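Local coordinates for protein delta-aminolevulinic acid dehydratase (Toxoplasma gondii ME49, PDB 3OBK) that catalyses the condensation of two molecules of 5-aminolevulinic acid to porphobilinogen, an early step of tetrapyrrole biosynthesis, and forms octamers, at residues A[208-213]-A[265-270]; A[261-266]-A[284-289]. All coordinates share one frame; numbering follows the deposited sequence.

Contact 1: residues A[208-213]-A[265-270]. With PBG (3-[5-(aminomethyl)-4-(carboxymethyl)-1H-pyrrol-3-yl]propanoic acid), chain L.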
ATOM      1  N   LEU A 208       6.549 -29.292   4.705  1.00 10.40           N
ATOM      2  CA  LEU A 208       6.934 -28.126   5.487  1.00 11.21           C
ATOM      3  C   LEU A 208       8.267 -27.605   4.914  1.00 11.71           C
ATOM      4  O   LEU A 208       9.339 -28.202   5.121  1.00 11.49           O
ATOM      5  CB  LEU A 208       7.034 -28.500   6.957  1.00 11.05           C
ATOM      6  CG  LEU A 208       7.617 -27.591   8.064  1.00 12.46           C
ATOM      7  CD1 LEU A 208       7.430 -26.107   7.849  1.00  9.32           C
ATOM      8  CD2 LEU A 208       7.027 -28.053   9.421  1.00 10.59           C
ATOM      9  N   ALA A 209       8.190 -26.523   4.144  1.00 12.17           N
ATOM     10  CA  ALA A 209       9.367 -26.053   3.404  1.00 12.60           C
ATOM     11  C   ALA A 209      10.171 -25.155   4.306  1.00 13.23           C
ATOM     12  O   ALA A 209       9.641 -24.198   4.862  1.00 13.98           O
ATOM     13  CB  ALA A 209       8.941 -25.311   2.121  1.00 11.82           C
ATOM     14  N   TYR A 210      11.444 -25.464   4.489  1.00 14.42           N
ATOM     15  CA  TYR A 210      12.361 -24.518   5.124  1.00 14.76           C
ATOM     16  C   TYR A 210      12.731 -23.513   4.043  1.00 14.90           C
ATOM     17  O   TYR A 210      13.602 -23.791   3.262  1.00 15.21           O
ATOM     18  CB  TYR A 210      13.607 -25.213   5.623  1.00 14.80           C
ATOM     19  CG  TYR A 210      13.464 -26.060   6.846  1.00 16.51           C
ATOM     20  CD1 TYR A 210      12.900 -27.302   6.788  1.00 19.23           C
ATOM     21  CD2 TYR A 210      13.980 -25.646   8.058  1.00 19.65           C
ATOM     22  CE1 TYR A 210      12.805 -28.117   7.934  1.00 21.71           C
ATOM     23  CE2 TYR A 210      13.890 -26.438   9.204  1.00 20.52           C
ATOM     24  CZ  TYR A 210      13.300 -27.678   9.142  1.00 22.32           C
ATOM     25  OH  TYR A 210      13.230 -28.478  10.290  1.00 22.00           O
ATOM     26  N   SER A 211      12.033 -22.373   3.972  1.00 15.52           N
ATOM     27  CA  SER A 211      12.301 -21.370   2.922  1.00 15.87           C
ATOM     28  C   SER A 211      13.443 -20.479   3.264  1.00 15.65           C
ATOM     29  O   SER A 211      14.296 -20.252   2.426  1.00 16.71           O
ATOM     30  CB  SER A 211      11.120 -20.441   2.693  1.00 15.93           C
ATOM     31  OG  SER A 211       9.990 -21.188   2.422  1.00 17.67           O
ATOM     32  N   CYS A 212      13.419 -19.946   4.480  1.00 14.72           N
ATOM     33  CA  CYS A 212      14.405 -18.985   4.926  1.00 14.79           C
ATOM     34  C   CYS A 212      15.223 -19.595   6.064  1.00 13.67           C
ATOM     35  O   CYS A 212      14.947 -19.385   7.230  1.00 13.25           O
ATOM     36  CB  CYS A 212      13.699 -17.696   5.359  1.00 15.12           C
ATOM     37  SG  CYS A 212      12.385 -17.193   4.202  1.00 17.48           S
ATOM     38  N   LYS A 213      16.197 -20.410   5.689  1.00 13.12           N
ATOM     39  CA  LYS A 213      17.069 -21.102   6.623  1.00 12.32           C
ATOM     40  C   LYS A 213      18.453 -20.505   6.455  1.00 11.74           C
ATOM     41  O   LYS A 213      19.005 -20.538   5.363  1.00 11.08           O
ATOM     42  CB  LYS A 213      17.121 -22.587   6.330  1.00 12.31           C
ATOM     43  CG  LYS A 213      18.169 -23.281   7.147  1.00 12.59           C
ATOM     44  CD  LYS A 213      18.045 -24.778   7.032  1.00 14.27           C
ATOM     45  CE  LYS A 213      18.994 -25.452   7.967  1.00 13.80           C
ATOM     46  NZ  LYS A 213      18.778 -26.876   7.958  1.00 14.74           N
ATOM     47  N   MET A 265       8.863 -22.420   6.881  1.00 11.21           N
ATOM     48  CA  MET A 265       9.648 -22.412   8.094  1.00 11.58           C
ATOM     49  C   MET A 265      10.750 -21.369   7.983  1.00 11.35           C
ATOM     50  O   MET A 265      11.410 -21.257   6.933  1.00 12.80           O
ATOM     51  CB  MET A 265      10.264 -23.787   8.277  1.00 12.43           C
ATOM     52  CG  MET A 265      11.366 -23.920   9.359  1.00 14.73           C
ATOM     53  SD  MET A 265      10.772 -24.200  11.029  1.00 20.96           S
ATOM     54  CE  MET A 265      10.126 -25.873  10.920  1.00 16.76           C
ATOM     55  N   VAL A 266      10.928 -20.577   9.035  1.00 10.87           N
ATOM     56  CA  VAL A 266      12.092 -19.696   9.162  1.00 10.07           C
ATOM     57  C   VAL A 266      12.920 -20.244  10.282  1.00 10.29           C
ATOM     58  O   VAL A 266      12.384 -20.576  11.347  1.00 10.11           O
ATOM     59  CB  VAL A 266      11.717 -18.257   9.555  1.00 10.30           C
ATOM     60  CG1 VAL A 266      13.016 -17.397   9.838  1.00  8.69           C
ATOM     61  CG2 VAL A 266      10.833 -17.644   8.495  1.00  8.69           C
ATOM     62  N   LYS A 267      14.222 -20.306  10.055  1.00 10.54           N
ATOM     63  CA  LYS A 267      15.133 -20.917  10.982  1.00 10.72           C
ATOM     64  C   LYS A 267      16.463 -20.304  10.772  1.00 10.43           C
ATOM     65  O   LYS A 267      16.870 -20.138   9.626  1.00 10.79           O
ATOM     66  CB  LYS A 267      15.237 -22.371  10.639  1.00 11.70           C
ATOM     67  CG  LYS A 267      16.235 -23.216  11.431  1.00 13.12           C
ATOM     68  CD  LYS A 267      16.055 -24.601  10.885  1.00 16.17           C
ATOM     69  CE  LYS A 267      17.176 -25.552  11.096  1.00 18.86           C
ATOM     70  NZ  LYS A 267      17.001 -26.659  10.077  1.00 20.04           N
ATOM     71  N   PRO A 268      17.172 -19.976  11.858  1.00  9.93           N
ATOM     72  CA  PRO A 268      16.814 -20.095  13.277  1.00  9.72           C
ATOM     73  C   PRO A 268      15.680 -19.190  13.750  1.00  9.39           C
ATOM     74  O   PRO A 268      14.965 -18.639  12.946  1.00  9.24           O
ATOM     75  CB  PRO A 268      18.127 -19.763  13.999  1.00 10.20           C
ATOM     76  CG  PRO A 268      19.198 -20.045  12.971  1.00  9.61           C
ATOM     77  CD  PRO A 268      18.599 -19.687  11.672  1.00  9.33           C
ATOM     78  N   GLY A 269      15.526 -19.062  15.065  1.00  9.67           N
ATOM     79  CA  GLY A 269      14.289 -18.551  15.654  1.00  9.61           C
ATOM     80  C   GLY A 269      14.320 -17.107  16.095  1.00  9.67           C
ATOM     81  O   GLY A 269      14.094 -16.212  15.298  1.00 10.21           O
ATOM     82  N   LEU A 270      14.614 -16.884  17.368  1.00  9.86           N
ATOM     83  CA  LEU A 270      14.594 -15.549  17.941  1.00 10.27           C
ATOM     84  C   LEU A 270      15.432 -14.554  17.145  1.00 10.05           C
ATOM     85  O   LEU A 270      14.988 -13.443  16.885  1.00 10.62           O
ATOM     86  CB  LEU A 270      15.061 -15.566  19.404  1.00 10.32           C
ATOM     87  CG  LEU A 270      14.065 -16.126  20.398  1.00 11.57           C
ATOM     88  CD1 LEU A 270      14.631 -15.974  21.805  1.00 11.64           C
ATOM     89  CD2 LEU A 270      12.709 -15.440  20.266  1.00 10.89           C
TER
HETATM   90  CHA PBG L 360      19.901 -30.610   8.709  1.00 19.71           C
HETATM   91  C1A PBG L 360      19.349 -29.936   9.922  1.00 19.58           C
HETATM   92  C2A PBG L 360      20.037 -29.083  10.779  1.00 19.49           C
HETATM   93  C3A PBG L 360      19.127 -28.702  11.748  1.00 16.46           C
HETATM   94  C4A PBG L 360      17.906 -29.255  11.406  1.00 18.81           C
HETATM   95  NA  PBG L 360      18.070 -30.019  10.317  1.00 19.44           N
HETATM   96  C5A PBG L 360      21.512 -28.760  10.805  1.00 21.31           C
HETATM   97  C6A PBG L 360      22.035 -27.951   9.699  1.00 19.95           C
HETATM   98  O1A PBG L 360      21.335 -27.899   8.653  1.00 22.89           O
HETATM   99  O2A PBG L 360      23.168 -27.425   9.788  1.00 16.92           O
HETATM  100  C7A PBG L 360      19.431 -27.857  12.924  1.00 14.72           C
HETATM  101  C8A PBG L 360      18.409 -27.807  13.997  1.00 12.13           C
HETATM  102  C9A PBG L 360      18.797 -27.234  15.296  1.00  9.48           C
HETATM  103  O3A PBG L 360      18.134 -27.560  16.277  1.00 14.05           O
HETATM  104  O4A PBG L 360      19.891 -26.688  15.506  1.00  9.26           O
HETATM  105  N1  PBG L 360      19.379 -30.239   7.434  1.00 18.89           N
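K213 and K267 run side by side and point the same way, bringing their NZ atoms to 2.8 Å from each other beside the bound product. The pair is consistent with the two active-site lysines that form Schiff bases with the substrates in this family. K213 NZ donates a hydrogen bond to O1A of the carboxymethyl group of PBG, while K267 NZ lies 3.1 Å from the pyrrole carbon C4A. The long lysine chains span the distance from the barrel wall to the product; in K267, CG stands anti to the backbone N (chi1 176°) and the chain stays extended beyond it. Its CD also packs against Y210 CE2 at 3.3 Å. Over one face of that ring lies M265, with CG 3.4 Å from Y210 CD2, and its sulfur makes an oblique Met-aromatic contact, SD being 4.8 Å from the ring centroid. The pliant thioether chain, bent at chi2 and chi3, fits between Y210 and L208, whose CD1 touches M265 CB.

Both lysines stand on neighbouring parallel strands of a TIM barrel, with Y210 and M265 on the same side of the sheet; C212 and V266 face the other way. M265 N donates to A209 O (2.8 Å). A beta bulge then shifts the register by one residue, so that S211 N and C212 N both approach M265 O in weak bonds. Beyond it, K267 N makes a shorter bond to C212 O, at 3.1 Å, than either weak bond at the bulge. Further out, K213 NZ also bonds S183 O and its amine makes a cation-pi contact with Y219; S211 OG is held by D256. After K267, a cis peptide bond precedes P268, and E295 receives the backbone N-H groups of G269 and L270.

Contact 2: residues A[261-266]-A[284-289]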
ATOM      1  N   ALA A 261       4.330 -25.776  -1.567  1.00 12.01           N
ATOM      2  CA  ALA A 261       4.496 -26.006  -0.131  1.00 11.37           C
ATOM      3  C   ALA A 261       3.184 -25.724   0.602  1.00 11.35           C
ATOM      4  O   ALA A 261       2.378 -24.890   0.175  1.00 11.08           O
ATOM      5  CB  ALA A 261       5.577 -25.142   0.423  1.00 10.64           C
ATOM      6  N   ASP A 262       3.012 -26.436   1.708  1.00 10.76           N
ATOM      7  CA  ASP A 262       1.886 -26.316   2.605  1.00 10.63           C
ATOM      8  C   ASP A 262       2.181 -25.359   3.780  1.00 10.80           C
ATOM      9  O   ASP A 262       1.253 -24.772   4.349  1.00 10.42           O
ATOM     10  CB  ASP A 262       1.567 -27.708   3.181  1.00 10.42           C
ATOM     11  CG  ASP A 262       1.172 -28.706   2.120  1.00 10.57           C
ATOM     12  OD1 ASP A 262       0.081 -28.517   1.526  1.00 11.06           O
ATOM     13  OD2 ASP A 262       1.913 -29.695   1.895  1.00 10.32           O
ATOM     14  N   MET A 263       3.458 -25.284   4.197  1.00 11.12           N
ATOM     15  CA  MET A 263       3.906 -24.371   5.269  1.00 10.90           C
ATOM     16  C   MET A 263       5.319 -23.918   5.004  1.00 10.71           C
ATOM     17  O   MET A 263       6.093 -24.636   4.358  1.00 11.11           O
ATOM     18  CB  MET A 263       3.870 -25.044   6.637  1.00 10.96           C
ATOM     19  CG  MET A 263       2.500 -25.634   7.023  1.00 12.60           C
ATOM     20  SD  MET A 263       2.439 -26.347   8.687  1.00 14.59           S
ATOM     21  CE  MET A 263       0.976 -27.372   8.481  1.00 13.34           C
ATOM     22  N   LEU A 264       5.648 -22.732   5.522  1.00 10.49           N
ATOM     23  CA  LEU A 264       6.972 -22.157   5.420  1.00  9.97           C
ATOM     24  C   LEU A 264       7.614 -21.981   6.785  1.00 10.62           C
ATOM     25  O   LEU A 264       6.987 -21.494   7.726  1.00 11.15           O
ATOM     26  CB  LEU A 264       6.894 -20.830   4.725  1.00  9.76           C
ATOM     27  CG  LEU A 264       6.236 -20.884   3.344  1.00  9.80           C
ATOM     28  CD1 LEU A 264       6.050 -19.449   2.829  1.00 10.42           C
ATOM     29  CD2 LEU A 264       6.992 -21.765   2.347  1.00  9.12           C
ATOM     30  N   MET A 265       8.863 -22.420   6.881  1.00 11.21           N
ATOM     31  CA  MET A 265       9.648 -22.412   8.094  1.00 11.58           C
ATOM     32  C   MET A 265      10.750 -21.369   7.983  1.00 11.35           C
ATOM     33  O   MET A 265      11.410 -21.257   6.933  1.00 12.80           O
ATOM     34  CB  MET A 265      10.264 -23.787   8.277  1.00 12.43           C
ATOM     35  CG  MET A 265      11.366 -23.920   9.359  1.00 14.73           C
ATOM     36  SD  MET A 265      10.772 -24.200  11.029  1.00 20.96           S
ATOM     37  CE  MET A 265      10.126 -25.873  10.920  1.00 16.76           C
ATOM     38  N   VAL A 266      10.928 -20.577   9.035  1.00 10.87           N
ATOM     39  CA  VAL A 266      12.092 -19.696   9.162  1.00 10.07           C
ATOM     40  C   VAL A 266      12.920 -20.244  10.282  1.00 10.29           C
ATOM     41  O   VAL A 266      12.384 -20.576  11.347  1.00 10.11           O
ATOM     42  CB  VAL A 266      11.717 -18.257   9.555  1.00 10.30           C
ATOM     43  CG1 VAL A 266      13.016 -17.397   9.838  1.00  8.69           C
ATOM     44  CG2 VAL A 266      10.833 -17.644   8.495  1.00  8.69           C
ATOM     45  N   LYS A 284       0.541 -16.345   2.174  1.00 18.33           N
ATOM     46  CA  LYS A 284      -0.777 -16.862   2.532  1.00 18.03           C
ATOM     47  C   LYS A 284      -0.689 -18.275   3.114  1.00 16.47           C
ATOM     48  O   LYS A 284      -1.721 -18.905   3.320  1.00 16.56           O
ATOM     49  CB  LYS A 284      -1.722 -16.847   1.331  1.00 18.95           C
ATOM     50  CG  LYS A 284      -1.813 -15.529   0.602  1.00 20.76           C
ATOM     51  CD  LYS A 284      -2.417 -14.400   1.486  1.00 24.90           C
ATOM     52  CE  LYS A 284      -2.255 -13.013   0.795  1.00 27.96           C
ATOM     53  NZ  LYS A 284      -0.859 -12.908   0.180  1.00 29.24           N
ATOM     54  N   LEU A 285       0.529 -18.750   3.402  1.00 14.35           N
ATOM     55  CA  LEU A 285       0.731 -20.082   3.959  1.00 13.22           C
ATOM     56  C   LEU A 285       0.991 -20.031   5.438  1.00 12.27           C
ATOM     57  O   LEU A 285       1.509 -19.061   5.945  1.00 12.58           O
ATOM     58  CB  LEU A 285       1.920 -20.773   3.295  1.00 13.32           C
ATOM     59  CG  LEU A 285       1.832 -21.036   1.778  1.00 12.88           C
ATOM     60  CD1 LEU A 285       3.156 -21.532   1.307  1.00 11.27           C
ATOM     61  CD2 LEU A 285       0.756 -22.027   1.458  1.00 11.20           C
ATOM     62  N   PRO A 286       0.654 -21.097   6.158  1.00 11.67           N
ATOM     63  CA  PRO A 286       1.059 -21.070   7.571  1.00 10.97           C
ATOM     64  C   PRO A 286       2.573 -20.994   7.795  1.00 10.44           C
ATOM     65  O   PRO A 286       3.370 -21.527   7.010  1.00 10.40           O
ATOM     66  CB  PRO A 286       0.491 -22.372   8.136  1.00 10.57           C
ATOM     67  CG  PRO A 286      -0.625 -22.707   7.242  1.00 11.66           C
ATOM     68  CD  PRO A 286      -0.357 -22.128   5.883  1.00 11.16           C
ATOM     69  N   MET A 287       2.942 -20.314   8.873  1.00 10.04           N
ATOM     70  CA  MET A 287       4.325 -20.072   9.219  1.00  9.77           C
ATOM     71  C   MET A 287       4.746 -20.911  10.404  1.00  9.14           C
ATOM     72  O   MET A 287       3.994 -21.095  11.337  1.00  9.24           O
ATOM     73  CB  MET A 287       4.542 -18.598   9.572  1.00 10.06           C
ATOM     74  CG  MET A 287       4.360 -17.573   8.446  1.00 10.08           C
ATOM     75  SD  MET A 287       5.233 -17.936   6.916  1.00 11.79           S
ATOM     76  CE  MET A 287       6.951 -17.833   7.386  1.00 10.99           C
ATOM     77  N   VAL A 288       5.972 -21.405  10.340  1.00  9.04           N
ATOM     78  CA  VAL A 288       6.584 -22.146  11.420  1.00  8.71           C
ATOM     79  C   VAL A 288       7.924 -21.531  11.669  1.00  8.26           C
ATOM     80  O   VAL A 288       8.571 -21.054  10.755  1.00  8.24           O
ATOM     81  CB  VAL A 288       6.740 -23.673  11.067  1.00  8.90           C
ATOM     82  CG1 VAL A 288       7.058 -24.468  12.281  1.00  8.38           C
ATOM     83  CG2 VAL A 288       5.464 -24.210  10.441  1.00  8.52           C
ATOM     84  N   ALA A 289       8.324 -21.502  12.926  1.00  8.71           N
ATOM     85  CA  ALA A 289       9.642 -21.007  13.328  1.00  8.74           C
ATOM     86  C   ALA A 289      10.360 -22.117  14.111  1.00  8.87           C
ATOM     87  O   ALA A 289       9.714 -22.933  14.734  1.00  9.46           O
ATOM     88  CB  ALA A 289       9.490 -19.767  14.140  1.00  8.28           C
TER
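L264 and L285 pack obliquely, L264 CG resting 3.7 Å from L285 CD1; branched leucine ends suit such a buried meeting. The two methyls of L285 also lie beside A261 O. On the same side of the sheet as L264, the bent chain of M287 brings SD to 4.0 Å from L264 CB and carries CE on to V266 CG2. Across the sheet V288, a beta-branched residue at home in a strand, meets two methionines: CG1 touches M265 CE at 3.6 Å and CG2 lies 4.1 Å from M263 SD. P286 CB packs on M263 CG, the two side chains crossing at about a right angle.

Between these layers runs a regular parallel ladder. L264 N donates to P286 O at 3.0 Å, almost straight at 169°; V288 N bonds L264 O (2.8 Å), and V266 N bonds V288 O (3.0 Å). At the polar edge, D262 accepts the backbone N-H of I207 and forms a salt bridge with R25 of a neighbouring subunit.

Helix 273-282 links the two strands as a right-handed beta-alpha-beta crossover, the repeating unit of a TIM barrel, and packs on M287 and A289, while helix 247-258 lies against L264 and L285 and strand 206-213 flanks M265.

From the N terminus, strand 206-213 comes first, and contact 1 closes the long loop that runs through helices 220-226 and 247-258 back to strand 263-267. Contact 2 follows along the chain, closing the much shorter connection through helix 273-282 to strand 287-291. The two loops follow one another, overlapping along strand 263-267, where M265 and V266 serve both contacts, contact 1 lying on one edge of that strand and contact 2 on the other. The contacts also touch directly: A209 N lies 2.8 Å from M263 O, a probable hydrogen bond, and L208 CD1 packs on V288 CG2. Together they join three consecutive neighbouring strands of the barrel wall.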